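Local coordinates for tRNA threonylcarbamoyladenosine biosynthesis protein TsaE (Haemophilus influenzae, PDB 1HTW) that is required for forming the threonylcarbamoyl group on adenosine 37 of tRNAs reading codons that begin with adenine, and binds ATP and magnesium, at residues A44-L49 with L111-E116; G61-P66 with E72-A77; L128-Y133 with N139-A144. All coordinates share one frame; numbering follows the deposited sequence.

Contact 1. Residues A44-L49 with L111-E116; sequences AGKTTL and LIEWSE. With NA (sodium ion), chain F; MG (magnesium ion), chain D; ADP (adenosine-5'-diphosphate), chain H.
At the nucleotide site of this P-loop protein, T47 at the start of helix 46-56 meets E113 at the end of strand 109-113, with a magnesium ion beside them. A chi1 of -61° sets T47 OG1 anti to the carbonyl carbon, within reach of both E113 and the metal. T47 OG1 donates to the syn lone pair of E113 OE2 at 2.6 Å and also binds magnesium at 2.1 Å. The other carboxylate oxygen, E113 OE1, binds the same ion at 2.2 Å; ADP O1B and three waters complete six ligands. E113 reaches in with its chain extended beyond CG, and H83 holds OE2 from the neighbouring strand, which helps fix the carboxylate's rotation.

K46 comes across E113 obliquely, CE resting 3.5 Å from E113 OE1, before bends at chi3 and chi4 turn NZ onto the phosphate. This is the Walker A lysine: its NZ bonds ADP O2B at 2.6 Å, and the K46 and G45 amides converge on that oxygen, so three N-H donors grip it. The T47 amide takes ADP O1B in a fairly straight bond (163°), and T48 holds ADP O2A through both N and OG1. A water accepts from K46 NZ and, weakly, from W114 NE1. Farther along 111-116, I112 O and S115 OG bind a sodium ion together with L38 and N39, S115 OG reaching it at 2.7 Å.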
loop_
_atom_site.group_PDB
_atom_site.type_symbol
_atom_site.label_atom_id
_atom_site.label_comp_id
_atom_site.label_asym_id
_atom_site.label_seq_id
_atom_site.Cartn_x
_atom_site.Cartn_y
_atom_site.Cartn_z
ATOM N N ALA A 44 -3.413 13.625 1.588
ATOM C CA ALA A 44 -1.979 13.506 1.493
ATOM C C ALA A 44 -1.515 12.812 0.208
ATOM O O ALA A 44 -0.458 13.059 -0.291
ATOM C CB ALA A 44 -1.403 12.783 2.702
ATOM N N GLY A 45 -2.393 11.878 -0.300
ATOM C CA GLY A 45 -2.028 11.242 -1.581
ATOM C C GLY A 45 -1.978 9.687 -1.398
ATOM O O GLY A 45 -1.296 9.122 -2.293
ATOM N N LYS A 46 -2.582 9.128 -0.413
ATOM C CA LYS A 46 -2.470 7.641 -0.188
ATOM C C LYS A 46 -3.112 6.922 -1.370
ATOM O O LYS A 46 -2.500 6.049 -2.013
ATOM C CB LYS A 46 -3.104 7.198 1.115
ATOM C CG LYS A 46 -2.611 7.818 2.412
ATOM C CD LYS A 46 -3.385 7.438 3.651
ATOM C CE LYS A 46 -4.800 7.979 3.719
ATOM N NZ LYS A 46 -4.844 9.507 3.737
ATOM N N THR A 47 -4.326 7.345 -1.733
ATOM C CA THR A 47 -4.997 6.790 -2.931
ATOM C C THR A 47 -4.356 7.115 -4.197
ATOM O O THR A 47 -4.282 6.276 -5.167
ATOM C CB THR A 47 -6.502 7.148 -2.814
ATOM O OG1 THR A 47 -7.040 6.578 -1.672
ATOM C CG2 THR A 47 -7.209 6.635 -4.085
ATOM N N THR A 48 -3.718 8.304 -4.423
ATOM C CA THR A 48 -2.992 8.604 -5.634
ATOM C C THR A 48 -1.697 7.737 -5.783
ATOM O O THR A 48 -1.422 7.312 -6.880
ATOM C CB THR A 48 -2.517 10.071 -5.663
ATOM O OG1 THR A 48 -3.816 10.806 -5.725
ATOM C CG2 THR A 48 -1.717 10.403 -6.864
ATOM N N LEU A 49 -1.091 7.506 -4.626
ATOM C CA LEU A 49 0.110 6.605 -4.691
ATOM C C LEU A 49 -0.371 5.154 -5.040
ATOM O O LEU A 49 0.314 4.638 -5.927
ATOM C CB LEU A 49 0.722 6.529 -3.268
ATOM C CG LEU A 49 1.851 5.488 -3.132
ATOM C CD1 LEU A 49 2.909 5.651 -4.200
ATOM C CD2 LEU A 49 2.482 5.560 -1.729
ATOM N N LEU A 111 -2.537 -3.182 0.181
ATOM C CA LEU A 111 -2.160 -1.729 0.388
ATOM C C LEU A 111 -3.305 -1.137 1.215
ATOM O O LEU A 111 -4.457 -1.220 0.754
ATOM C CB LEU A 111 -2.135 -1.090 -1.001
ATOM C CG LEU A 111 -1.266 -1.805 -2.073
ATOM C CD1 LEU A 111 -1.447 -1.145 -3.449
ATOM C CD2 LEU A 111 0.248 -1.675 -1.694
ATOM N N ILE A 112 -2.977 -0.683 2.405
ATOM C CA ILE A 112 -3.973 -0.420 3.412
ATOM C C ILE A 112 -3.983 1.041 3.873
ATOM O O ILE A 112 -2.993 1.509 4.413
ATOM C CB ILE A 112 -3.733 -1.336 4.605
ATOM C CG1 ILE A 112 -3.833 -2.825 4.064
ATOM C CG2 ILE A 112 -4.733 -1.140 5.727
ATOM C CD1 ILE A 112 -3.707 -3.831 5.173
ATOM N N GLU A 113 -5.125 1.677 3.684
ATOM C CA GLU A 113 -5.351 3.037 4.224
ATOM C C GLU A 113 -6.146 2.907 5.488
ATOM O O GLU A 113 -6.946 1.980 5.680
ATOM C CB GLU A 113 -6.094 3.913 3.202
ATOM C CG GLU A 113 -5.290 4.197 1.949
ATOM C CD GLU A 113 -5.937 5.050 0.916
ATOM O OE1 GLU A 113 -6.435 6.163 1.283
ATOM O OE2 GLU A 113 -5.883 4.714 -0.279
ATOM N N TRP A 114 -5.807 3.715 6.524
ATOM C CA TRP A 114 -6.443 3.613 7.817
ATOM C C TRP A 114 -6.247 2.281 8.498
ATOM O O TRP A 114 -7.125 1.693 9.144
ATOM C CB TRP A 114 -7.957 3.909 7.683
ATOM C CG TRP A 114 -8.237 5.372 7.583
ATOM C CD1 TRP A 114 -8.452 6.107 6.448
ATOM C CD2 TRP A 114 -8.347 6.294 8.678
ATOM N NE1 TRP A 114 -8.671 7.416 6.772
ATOM C CE2 TRP A 114 -8.619 7.553 8.132
ATOM C CE3 TRP A 114 -8.221 6.159 10.063
ATOM C CZ2 TRP A 114 -8.780 8.696 8.922
ATOM C CZ3 TRP A 114 -8.395 7.297 10.850
ATOM C CH2 TRP A 114 -8.666 8.544 10.271
ATOM N N SER A 115 -4.982 1.800 8.504
ATOM C CA SER A 115 -4.690 0.509 9.110
ATOM C C SER A 115 -4.937 0.500 10.607
ATOM O O SER A 115 -5.118 -0.602 11.160
ATOM C CB SER A 115 -3.206 0.184 8.833
ATOM O OG SER A 115 -2.405 1.291 9.216
ATOM N N GLU A 116 -4.909 1.665 11.267
ATOM C CA GLU A 116 -5.170 1.689 12.703
ATOM C C GLU A 116 -6.519 1.030 13.040
ATOM O O GLU A 116 -6.704 0.479 14.132
ATOM C CB GLU A 116 -5.255 3.112 13.264
ATOM C CG GLU A 116 -4.297 4.154 12.920
ATOM C CD GLU A 116 -4.583 4.937 11.659
ATOM O OE1 GLU A 116 -4.414 4.362 10.560
ATOM O OE2 GLU A 116 -4.927 6.135 11.752
HETATM NA NA NA F . -2.685 2.733 6.920
HETATM MG MG MG D . -7.499 7.627 0.080
HETATM P PB ADP H . -5.669 10.383 0.406
HETATM O O1B ADP H . -6.034 8.976 -0.079
HETATM O O2B ADP H . -4.486 10.398 1.279
HETATM O O3B ADP H . -6.958 10.973 1.125
HETATM P PA ADP H . -5.898 11.227 -2.358
HETATM O O1A ADP H . -7.318 10.799 -2.550
HETATM O O2A ADP H . -4.896 10.504 -3.169
HETATM O O3A ADP H . -5.504 11.283 -0.827
HETATM O "O5'" ADP H . -5.840 12.777 -2.765
HETATM C "C5'" ADP H . -4.672 13.469 -3.125
HETATM C "C4'" ADP H . -5.112 14.780 -3.831
HETATM O "O4'" ADP H . -3.993 15.660 -3.907
HETATM C "C3'" ADP H . -5.619 14.555 -5.239
HETATM O "O3'" ADP H . -6.777 15.408 -5.506
HETATM C "C2'" ADP H . -4.377 14.868 -6.049
HETATM O "O2'" ADP H . -4.623 15.197 -7.403
HETATM C "C1'" ADP H . -3.692 15.975 -5.217
HETATM N N9 ADP H . -2.261 16.016 -5.390
HETATM C C8 ADP H . -1.510 17.119 -5.682
HETATM N N7 ADP H . -0.230 16.977 -5.703
HETATM C C5 ADP H . -0.086 15.691 -5.417
HETATM C C6 ADP H . 1.099 15.015 -5.247
HETATM N N6 ADP H . 2.310 15.545 -5.336
HETATM N N1 ADP H . 0.959 13.725 -4.831
HETATM C C2 ADP H . -0.262 13.196 -4.644
HETATM N N3 ADP H . -1.472 13.787 -4.738
HETATM C C4 ADP H . -1.272 15.053 -5.178
HETATM O O HOH W 1 -7.290 9.686 5.241
HETATM O O HOH W 2 -8.080 8.668 1.842
HETATM O O HOH W 3 -8.815 8.908 -1.115
HETATM O O HOH W 4 -9.349 6.326 0.311
#

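Contact 2. Residues G61-P66 with E72-A77; sequences GNVKSP and EEYNIA
With CG anti to its carbonyl carbon (chi1 -64°), Y74 sends its ring from strand 71-76 toward the loop 61-66, where V63 turns CG1 anti to its own backbone N (chi1 168°) and lays that methyl beside the phenol oxygen. The strand is outermost in the sheet of this P-loop fold, and the loop leads into it from helix 46-56. V63 and Y74 cross at about a right angle: Y74 OH sits 3.6 Å from V63 CA and 3.7 Å from V63 CG1, so the hydroxyl end of the ring, rather than its face, makes the contact. Beyond this pair, V63 packs on R51, L54 and Q55 of the helix, while H59 meets the Y74 ring edge-to-face.

Farther along, the P66 ring lies against the start of the strand, its CB 4.0 Å from E72 N. Polar groups are joined through water. One water takes the K64 amide hydrogen, donates to N62 O, and lies 2.8 Å from Y74 OH; a second, in the plane of the Y74 ring at its edge, bridges Y74 OH to K64 O. That carbonyl receives another hydrogen bond, from a third water that also donates to E72 OE1 at 2.7 Å.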
loop_
_atom_site.group_PDB
_atom_site.type_symbol
_atom_site.label_atom_id
_atom_site.label_comp_id
_atom_site.label_asym_id
_atom_site.label_seq_id
_atom_site.Cartn_x
_atom_site.Cartn_y
_atom_site.Cartn_z
ATOM N N GLY A 61 -7.987 1.254 -16.140
ATOM C CA GLY A 61 -9.278 1.522 -15.510
ATOM C C GLY A 61 -9.133 2.381 -14.276
ATOM O O GLY A 61 -8.047 2.544 -13.714
ATOM N N ASN A 62 -10.271 2.859 -13.740
ATOM C CA ASN A 62 -10.235 3.716 -12.584
ATOM C C ASN A 62 -9.804 2.935 -11.331
ATOM O O ASN A 62 -10.057 1.759 -11.198
ATOM C CB ASN A 62 -11.576 4.377 -12.258
ATOM C CG ASN A 62 -12.435 4.864 -13.375
ATOM O OD1 ASN A 62 -13.144 5.891 -13.242
ATOM N ND2 ASN A 62 -12.468 4.152 -14.498
ATOM N N VAL A 63 -9.109 3.681 -10.447
ATOM C CA VAL A 63 -8.761 3.109 -9.148
ATOM C C VAL A 63 -9.657 3.838 -8.127
ATOM O O VAL A 63 -9.320 4.945 -7.705
ATOM C CB VAL A 63 -7.281 3.292 -8.798
ATOM C CG1 VAL A 63 -6.977 2.969 -7.364
ATOM C CG2 VAL A 63 -6.435 2.436 -9.763
ATOM N N LYS A 64 -10.760 3.197 -7.796
ATOM C CA LYS A 64 -11.772 3.800 -6.925
ATOM C C LYS A 64 -11.560 3.368 -5.497
ATOM O O LYS A 64 -11.528 2.159 -5.228
ATOM C CB LYS A 64 -13.175 3.366 -7.410
ATOM C CG LYS A 64 -14.310 3.977 -6.580
ATOM C CD LYS A 64 -15.673 3.558 -7.090
ATOM C CE LYS A 64 -16.038 4.211 -8.414
ATOM N NZ LYS A 64 -17.518 4.164 -8.652
ATOM N N SER A 65 -11.363 4.345 -4.564
ATOM C CA SER A 65 -11.210 3.901 -3.173
ATOM C C SER A 65 -12.486 3.212 -2.687
ATOM O O SER A 65 -13.603 3.718 -2.887
ATOM C CB SER A 65 -11.004 5.190 -2.321
ATOM O OG SER A 65 -11.130 4.916 -0.950
ATOM N N PRO A 66 -12.356 2.105 -1.977
ATOM C CA PRO A 66 -13.499 1.285 -1.551
ATOM C C PRO A 66 -14.105 1.814 -0.271
ATOM O O PRO A 66 -14.047 1.254 0.816
ATOM C CB PRO A 66 -12.836 -0.092 -1.326
ATOM C CG PRO A 66 -11.457 0.284 -0.810
ATOM C CD PRO A 66 -11.054 1.400 -1.765
ATOM N N GLU A 72 -11.019 -3.550 -2.254
ATOM C CA GLU A 72 -11.179 -3.714 -3.680
ATOM C C GLU A 72 -10.101 -4.739 -4.148
ATOM O O GLU A 72 -8.941 -4.562 -3.807
ATOM C CB GLU A 72 -11.010 -2.422 -4.450
ATOM C CG GLU A 72 -11.176 -2.501 -5.953
ATOM C CD GLU A 72 -12.604 -2.628 -6.448
ATOM O OE1 GLU A 72 -13.560 -2.115 -5.836
ATOM O OE2 GLU A 72 -12.801 -3.219 -7.542
ATOM N N GLU A 73 -10.548 -5.735 -4.911
ATOM C CA GLU A 73 -9.546 -6.764 -5.362
ATOM C C GLU A 73 -9.124 -6.488 -6.765
ATOM O O GLU A 73 -9.943 -6.260 -7.693
ATOM C CB GLU A 73 -10.310 -8.133 -5.268
ATOM C CG GLU A 73 -9.932 -9.122 -6.356
ATOM C CD GLU A 73 -10.571 -10.499 -6.174
ATOM O OE1 GLU A 73 -9.942 -11.325 -5.458
ATOM O OE2 GLU A 73 -11.655 -10.767 -6.709
ATOM N N TYR A 74 -7.805 -6.496 -7.062
ATOM C CA TYR A 74 -7.275 -6.355 -8.350
ATOM C C TYR A 74 -6.499 -7.633 -8.836
ATOM O O TYR A 74 -5.842 -8.200 -8.000
ATOM C CB TYR A 74 -6.308 -5.169 -8.497
ATOM C CG TYR A 74 -7.000 -3.817 -8.265
ATOM C CD1 TYR A 74 -7.243 -3.383 -6.991
ATOM C CD2 TYR A 74 -7.372 -3.071 -9.367
ATOM C CE1 TYR A 74 -7.885 -2.128 -6.789
ATOM C CE2 TYR A 74 -8.000 -1.831 -9.182
ATOM C CZ TYR A 74 -8.239 -1.412 -7.893
ATOM O OH TYR A 74 -8.875 -0.177 -7.737
ATOM N N ASN A 75 -6.655 -7.920 -10.116
ATOM C CA ASN A 75 -5.892 -9.010 -10.737
ATOM C C ASN A 75 -5.051 -8.409 -11.835
ATOM O O ASN A 75 -5.585 -7.923 -12.856
ATOM C CB ASN A 75 -6.830 -10.115 -11.261
ATOM C CG ASN A 75 -6.033 -11.240 -11.926
ATOM O OD1 ASN A 75 -5.040 -10.964 -12.582
ATOM N ND2 ASN A 75 -6.569 -12.455 -11.893
ATOM N N ILE A 76 -3.748 -8.198 -11.578
ATOM C CA ILE A 76 -2.890 -7.529 -12.498
ATOM C C ILE A 76 -1.899 -8.537 -13.118
ATOM O O ILE A 76 -0.947 -8.889 -12.451
ATOM C CB ILE A 76 -2.070 -6.366 -11.863
ATOM C CG1 ILE A 76 -3.118 -5.433 -11.178
ATOM C CG2 ILE A 76 -1.429 -5.586 -13.012
ATOM C CD1 ILE A 76 -4.328 -5.263 -12.074
ATOM N N ALA A 77 -2.216 -8.934 -14.343
ATOM C CA ALA A 77 -1.401 -9.935 -15.043
ATOM C C ALA A 77 -1.232 -11.160 -14.133
ATOM O O ALA A 77 -0.159 -11.750 -14.144
ATOM C CB ALA A 77 -0.057 -9.398 -15.468
HETATM O O HOH W 5 -11.267 0.580 -8.866
HETATM O O HOH W 6 -9.287 0.567 -5.219
HETATM O O HOH W 7 -13.753 0.448 -5.035
#

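Contact 3. Residues L128-Y133 with N139-A144; sequences LVNIDY and NIELIA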
loop_
_atom_site.group_PDB
_atom_site.type_symbol
_atom_site.label_atom_id
_atom_site.label_comp_id
_atom_site.label_asym_id
_atom_site.label_seq_id
_atom_site.Cartn_x
_atom_site.Cartn_y
_atom_site.Cartn_z
ATOM N N LEU A 128 5.847 0.746 6.367
ATOM C CA LEU A 128 4.932 1.893 6.561
ATOM C C LEU A 128 5.312 2.923 5.516
ATOM O O LEU A 128 6.486 3.210 5.324
ATOM C CB LEU A 128 5.122 2.561 7.930
ATOM C CG LEU A 128 5.113 1.683 9.145
ATOM C CD1 LEU A 128 5.263 2.528 10.428
ATOM C CD2 LEU A 128 3.815 0.886 9.214
ATOM N N VAL A 129 4.290 3.559 4.899
ATOM C CA VAL A 129 4.620 4.648 3.968
ATOM C C VAL A 129 3.981 5.911 4.571
ATOM O O VAL A 129 2.745 5.996 4.580
ATOM C CB VAL A 129 3.925 4.385 2.601
ATOM C CG1 VAL A 129 4.231 5.519 1.648
ATOM C CG2 VAL A 129 4.460 3.085 1.990
ATOM N N ASN A 130 4.802 6.824 5.105
ATOM C CA ASN A 130 4.188 7.986 5.805
ATOM C C ASN A 130 4.307 9.175 4.880
ATOM O O ASN A 130 5.422 9.561 4.489
ATOM C CB ASN A 130 5.020 8.251 7.080
ATOM C CG ASN A 130 4.858 7.169 8.123
ATOM O OD1 ASN A 130 3.900 6.405 8.093
ATOM N ND2 ASN A 130 5.822 7.028 9.047
ATOM N N ILE A 131 3.191 9.736 4.409
ATOM C CA ILE A 131 3.210 10.781 3.437
ATOM C C ILE A 131 2.963 12.158 4.131
ATOM O O ILE A 131 1.909 12.290 4.723
ATOM C CB ILE A 131 2.027 10.594 2.411
ATOM C CG1 ILE A 131 2.152 9.163 1.804
ATOM C CG2 ILE A 131 2.187 11.620 1.294
ATOM C CD1 ILE A 131 1.086 8.968 0.682
ATOM N N ASP A 132 3.842 13.095 3.915
ATOM C CA ASP A 132 3.625 14.500 4.368
ATOM C C ASP A 132 3.429 15.349 3.133
ATOM O O ASP A 132 3.712 15.064 1.968
ATOM C CB ASP A 132 4.801 15.031 5.158
ATOM C CG ASP A 132 4.529 16.222 6.050
ATOM O OD1 ASP A 132 3.367 16.660 6.236
ATOM O OD2 ASP A 132 5.518 16.671 6.690
ATOM N N TYR A 133 2.819 16.554 3.365
ATOM C CA TYR A 133 2.467 17.347 2.174
ATOM C C TYR A 133 2.590 18.869 2.460
ATOM O O TYR A 133 2.505 19.238 3.618
ATOM C CB TYR A 133 0.950 17.114 1.903
ATOM C CG TYR A 133 0.055 17.333 3.100
ATOM C CD1 TYR A 133 -0.139 16.355 4.055
ATOM C CD2 TYR A 133 -0.643 18.538 3.277
ATOM C CE1 TYR A 133 -0.900 16.531 5.177
ATOM C CE2 TYR A 133 -1.435 18.732 4.401
ATOM C CZ TYR A 133 -1.593 17.738 5.328
ATOM O OH TYR A 133 -2.411 17.889 6.426
ATOM N N ASN A 139 6.394 14.607 0.647
ATOM C CA ASN A 139 7.620 13.893 1.039
ATOM C C ASN A 139 7.149 12.609 1.733
ATOM O O ASN A 139 6.299 12.602 2.619
ATOM C CB ASN A 139 8.444 14.781 2.003
ATOM C CG ASN A 139 9.891 14.272 2.091
ATOM O OD1 ASN A 139 10.720 14.595 1.245
ATOM N ND2 ASN A 139 10.087 13.463 3.114
ATOM N N ILE A 140 7.759 11.485 1.276
ATOM C CA ILE A 140 7.338 10.192 1.838
ATOM C C ILE A 140 8.511 9.566 2.604
ATOM O O ILE A 140 9.631 9.722 2.173
ATOM C CB ILE A 140 7.077 9.246 0.609
ATOM C CG1 ILE A 140 5.869 9.800 -0.151
ATOM C CG2 ILE A 140 6.884 7.835 1.129
ATOM C CD1 ILE A 140 5.697 9.143 -1.514
ATOM N N GLU A 141 8.163 9.016 3.750
ATOM C CA GLU A 141 9.173 8.248 4.525
ATOM C C GLU A 141 8.679 6.794 4.418
ATOM O O GLU A 141 7.525 6.520 4.808
ATOM C CB GLU A 141 9.257 8.733 5.935
ATOM C CG GLU A 141 8.246 8.318 6.966
ATOM C CD GLU A 141 8.030 9.326 8.080
ATOM O OE1 GLU A 141 8.027 10.546 7.785
ATOM O OE2 GLU A 141 7.825 8.949 9.254
ATOM N N LEU A 142 9.561 5.932 3.958
ATOM C CA LEU A 142 9.231 4.480 4.026
ATOM C C LEU A 142 10.029 3.927 5.219
ATOM O O LEU A 142 11.251 4.165 5.345
ATOM C CB LEU A 142 9.710 3.776 2.753
ATOM C CG LEU A 142 9.037 4.044 1.429
ATOM C CD1 LEU A 142 9.489 2.996 0.380
ATOM C CD2 LEU A 142 7.535 3.979 1.551
ATOM N N ILE A 143 9.366 3.182 6.051
ATOM C CA ILE A 143 9.908 2.615 7.251
ATOM C C ILE A 143 9.676 1.077 7.215
ATOM O O ILE A 143 8.562 0.618 7.232
ATOM C CB ILE A 143 9.296 3.233 8.503
ATOM C CG1 ILE A 143 9.514 4.771 8.504
ATOM C CG2 ILE A 143 9.996 2.671 9.755
ATOM C CD1 ILE A 143 8.816 5.416 9.691
ATOM N N ALA A 144 10.819 0.380 7.328
ATOM C CA ALA A 144 10.710 -1.098 7.313
ATOM C C ALA A 144 10.294 -1.567 8.696
ATOM O O ALA A 144 10.794 -1.002 9.697
ATOM C CB ALA A 144 12.083 -1.691 6.980
HETATM O O HOH W 8 6.417 11.517 6.230
#
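V129 is the apolar centre: CG1 packs 3.6 Å from I140 CG2, and CG2 is pressed to 3.2 Å from L142 CD2, tighter than usual van der Waals contact. Both neighbours lie alongside V129 and point the same way, and I131 extends the row by setting CG1 against I140 CG1. This face lies under helix 11-28, with M14, F17 and F21 packing on it.

Between the strands, paired backbone bonds link L128 with I143, N130 with E141, and D132 with N139, the one from N130 N to E141 O measuring 2.8 Å.

The other face carries the polar edge. E141 places CG between its backbone N and carbonyl carbon (chi1 79°), which swings the carboxylate across N130. There OE2 accepts from N130 ND2 at 2.8 Å; the acceptor lies close to the amide plane, but the donor comes from above the carboxylate, the two planes being 68° apart. N39 bonds N130 OD1, so with E141 on ND2 both ends of the amide are held. N139 turns its amide to T5. The whole is an antiparallel beta hairpin, strands 127-134 and 137-144, within the mixed sheet of this P-loop fold.

In the fold
All three contacts reach the same mixed sheet, with the nucleotide site of contact 1 between the other two. Contact 3 abuts the P-loop directly: I131 CG2 lies 3.4 Å from A44 O, and I131 CD1 lies 3.8 Å from K46 N, an amide that bonds the phosphate. V129 CG1 packs against helix 46-56, 3.8 Å from L49 CD2. The side chain of I131 is about 6 Å from ADP. Contact 2 flanks the metal instead, S65 CB coming 4.2 Å from T47 OG1 and the P66 side chain about 7 Å from magnesium. Contacts 2 and 3 do not touch; their centres are 22 Å apart, on opposite sides of the chain's centre.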